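Local coordinates for designed helical repeat protein (Synthetic construct, PDB 5CWF) that is a de novo designed, all-helical repeat protein with no known biological function, binding calcium ions in the crystal, at residues V16-A19 with K20-D24. Numbering follows the deposited sequence.
With CA (calcium ion), chain H.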
ATOM      1  N   VAL A  16       8.800   9.329 -11.392  1.00 23.45           N
ATOM      2  CA  VAL A  16       7.957   9.179 -12.569  1.00 23.45           C
ATOM      3  C   VAL A  16       8.761   9.573 -13.799  1.00 23.93           C
ATOM      4  O   VAL A  16       8.730   8.902 -14.817  1.00 24.13           O
ATOM      5  CB  VAL A  16       6.679  10.044 -12.452  1.00 26.28           C
ATOM      6  CG1 VAL A  16       5.903  10.123 -13.798  1.00 26.61           C
ATOM      7  CG2 VAL A  16       5.755   9.503 -11.344  1.00 26.81           C
ATOM      8  N   GLU A  17       9.468  10.689 -13.694  1.00 25.69           N
ATOM      9  CA  GLU A  17      10.259  11.186 -14.810  1.00 26.88           C
ATOM     10  C   GLU A  17      11.384  10.218 -15.174  1.00 25.64           C
ATOM     11  O   GLU A  17      11.679   9.999 -16.357  1.00 24.77           O
ATOM     12  CB  GLU A  17      10.775  12.572 -14.452  1.00 35.02           C
ATOM     13  CG  GLU A  17       9.630  13.595 -14.426  1.00 42.46           C
ATOM     14  CD  GLU A  17       9.882  14.801 -13.531  1.00 53.12           C
ATOM     15  OE1 GLU A  17      10.997  14.938 -12.980  1.00 53.12           O
ATOM     16  OE2 GLU A  17       8.944  15.621 -13.381  1.00 56.05           O
ATOM     17  N   LEU A  18      12.008   9.628 -14.163  1.00 25.35           N
ATOM     18  CA  LEU A  18      13.042   8.636 -14.385  1.00 25.90           C
ATOM     19  C   LEU A  18      12.468   7.383 -15.031  1.00 24.85           C
ATOM     20  O   LEU A  18      13.078   6.798 -15.908  1.00 26.53           O
ATOM     21  CB  LEU A  18      13.725   8.280 -13.069  1.00 26.17           C
ATOM     22  CG  LEU A  18      14.828   7.228 -13.177  1.00 32.41           C
ATOM     23  CD1 LEU A  18      15.903   7.657 -14.176  1.00 37.31           C
ATOM     24  CD2 LEU A  18      15.451   6.978 -11.808  1.00 36.29           C
ATOM     25  N   ALA A  19      11.308   6.942 -14.559  1.00 22.14           N
ATOM     26  CA  ALA A  19      10.645   5.802 -15.178  1.00 19.79           C
ATOM     27  C   ALA A  19      10.376   6.088 -16.653  1.00 18.95           C
ATOM     28  O   ALA A  19      10.572   5.209 -17.518  1.00 19.72           O
ATOM     29  CB  ALA A  19       9.321   5.482 -14.447  1.00 23.21           C
ATOM     30  N   LYS A  20       9.881   7.285 -16.961  1.00 20.26           N
ATOM     31  CA  LYS A  20       9.603   7.603 -18.358  1.00 20.09           C
ATOM     32  C   LYS A  20      10.889   7.592 -19.179  1.00 21.10           C
ATOM     33  O   LYS A  20      10.900   7.139 -20.326  1.00 20.53           O
ATOM     34  CB  LYS A  20       8.907   8.945 -18.499  1.00 22.48           C
ATOM     35  CG  LYS A  20       7.490   8.924 -17.965  1.00 24.36           C
ATOM     36  CD  LYS A  20       6.795  10.257 -18.173  1.00 27.02           C
ATOM     37  CE  LYS A  20       5.304  10.180 -17.867  1.00 31.32           C
ATOM     38  NZ  LYS A  20       4.690  11.477 -18.216  1.00 35.53           N
ATOM     39  N   LYS A  21      11.955   8.118 -18.594  1.00 23.66           N
ATOM     40  CA  LYS A  21      13.253   8.212 -19.290  1.00 26.25           C
ATOM     41  C   LYS A  21      13.734   6.834 -19.740  1.00 25.02           C
ATOM     42  O   LYS A  21      14.329   6.693 -20.826  1.00 24.85           O
ATOM     43  CB  LYS A  21      14.307   8.855 -18.368  1.00 29.10           C
ATOM     44  CG  LYS A  21      15.665   9.114 -18.998  1.00 37.80           C
ATOM     45  CD  LYS A  21      16.620   9.681 -17.932  1.00 48.06           C
ATOM     46  CE  LYS A  21      18.021   9.966 -18.464  1.00 57.22           C
ATOM     47  NZ  LYS A  21      18.747   8.740 -18.913  1.00 62.08           N
ATOM     48  N   ASN A  22      13.452   5.820 -18.911  1.00 25.37           N
ATOM     49  CA  ASN A  22      13.890   4.458 -19.172  1.00 26.95           C
ATOM     50  C   ASN A  22      12.866   3.632 -19.979  1.00 28.81           C
ATOM     51  O   ASN A  22      12.990   2.420 -20.079  1.00 29.60           O
ATOM     52  CB  ASN A  22      14.193   3.774 -17.837  1.00 32.00           C
ATOM     53  CG  ASN A  22      15.442   4.343 -17.158  1.00 41.81           C
ATOM     54  OD1 ASN A  22      16.494   4.480 -17.784  1.00 45.81           O
ATOM     55  ND2 ASN A  22      15.324   4.675 -15.878  1.00 43.63           N
ATOM     56  N   ASN A  23      11.878   4.310 -20.572  1.00 23.45           N
ATOM     57  CA  ASN A  23      10.782   3.683 -21.335  1.00 23.24           C
ATOM     58  C   ASN A  23       9.916   2.725 -20.501  1.00 25.77           C
ATOM     59  O   ASN A  23       9.303   1.798 -21.048  1.00 28.60           O
ATOM     60  CB  ASN A  23      11.302   2.917 -22.564  1.00 26.12           C
ATOM     61  CG  ASN A  23      10.200   2.687 -23.638  1.00 39.32           C
ATOM     62  OD1 ASN A  23       9.304   3.527 -23.834  1.00 32.03           O
ATOM     63  ND2 ASN A  23      10.268   1.546 -24.326  1.00 39.02           N
ATOM     64  N   ASP A  24       9.832   2.981 -19.196  1.00 22.76           N
ATOM     65  CA  ASP A  24       8.999   2.199 -18.291  1.00 19.90           C
ATOM     66  C   ASP A  24       7.678   2.953 -18.107  1.00 19.87           C
ATOM     67  O   ASP A  24       7.343   3.382 -17.010  1.00 19.60           O
ATOM     68  CB  ASP A  24       9.705   1.978 -16.951  1.00 20.72           C
ATOM     69  CG  ASP A  24      10.936   1.039 -17.068  1.00 29.39           C
ATOM     70  OD1 ASP A  24      10.932   0.131 -17.921  1.00 25.26           O
ATOM     71  OD2 ASP A  24      11.904   1.195 -16.297  1.00 27.68           O
TER
HETATM   72 CA    CA H 204      12.896  -1.023 -16.910  0.56 21.53          CA
HETATM   73  O   HOH W   1      14.300   0.122 -18.574  1.00 41.20           O
HETATM   74  O   HOH W   2      12.443  -2.404 -18.692  1.00 54.28           O
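Ala-19 and Asp-24 meet in a local helix-ending contact, a Schellman motif at the C-terminal end of helix 3-21. The turn leads straight into helix 25-44, so this is the first helix-to-helix connection of the designed array. Asp-24 N gives its hydrogen to Ala-19 O at 2.9 Å. The N-H···O angle is 150°, a moderately bent bond. Inside it, Asn-23 N bonds to Lys-20 O. Asn-23 is the C-prime residue; its positive phi of 61° turns the chain out of the helix. Asn-22 N still bonds to Leu-18 O, and makes a second, weak bond to Ala-19 O. Ala-19 O therefore receives one good bond and one weak one.

The side chains follow this path. Ala-19 CB is buried and rests on Ala-28 of helix 25-44. Val-16 sits one turn earlier and packs on Ile-31. Lys-20 lies alongside Val-16, both pointing the same way, with CE of Lys-20 4.1 Å from CG1 of Val-16. The extended lysine chain then carries its amine away. A chi1 of 179° sets CG of Leu-18 beside its own carbonyl carbon, near the carbonyl that the Asn-22 side chain approaches. The two side chains cross at an angle. ND2 of Asn-22 lies 3.5 Å from CD1 of Leu-18. That ND2 is also close to Leu-18 O, but the angle is too poor for a hydrogen bond.

Asp-24 occupies the N-cap position of the next helix but makes no capping bond with its side chain. Its carboxylate instead binds a calcium ion that Asp-70 also binds. Water 1 donates to Asn-22 O and ligates the same ion, linking the turn backbone to the metal. Asp-24 is bidentate, with OD1 and OD2 each 2.5 Å from the calcium.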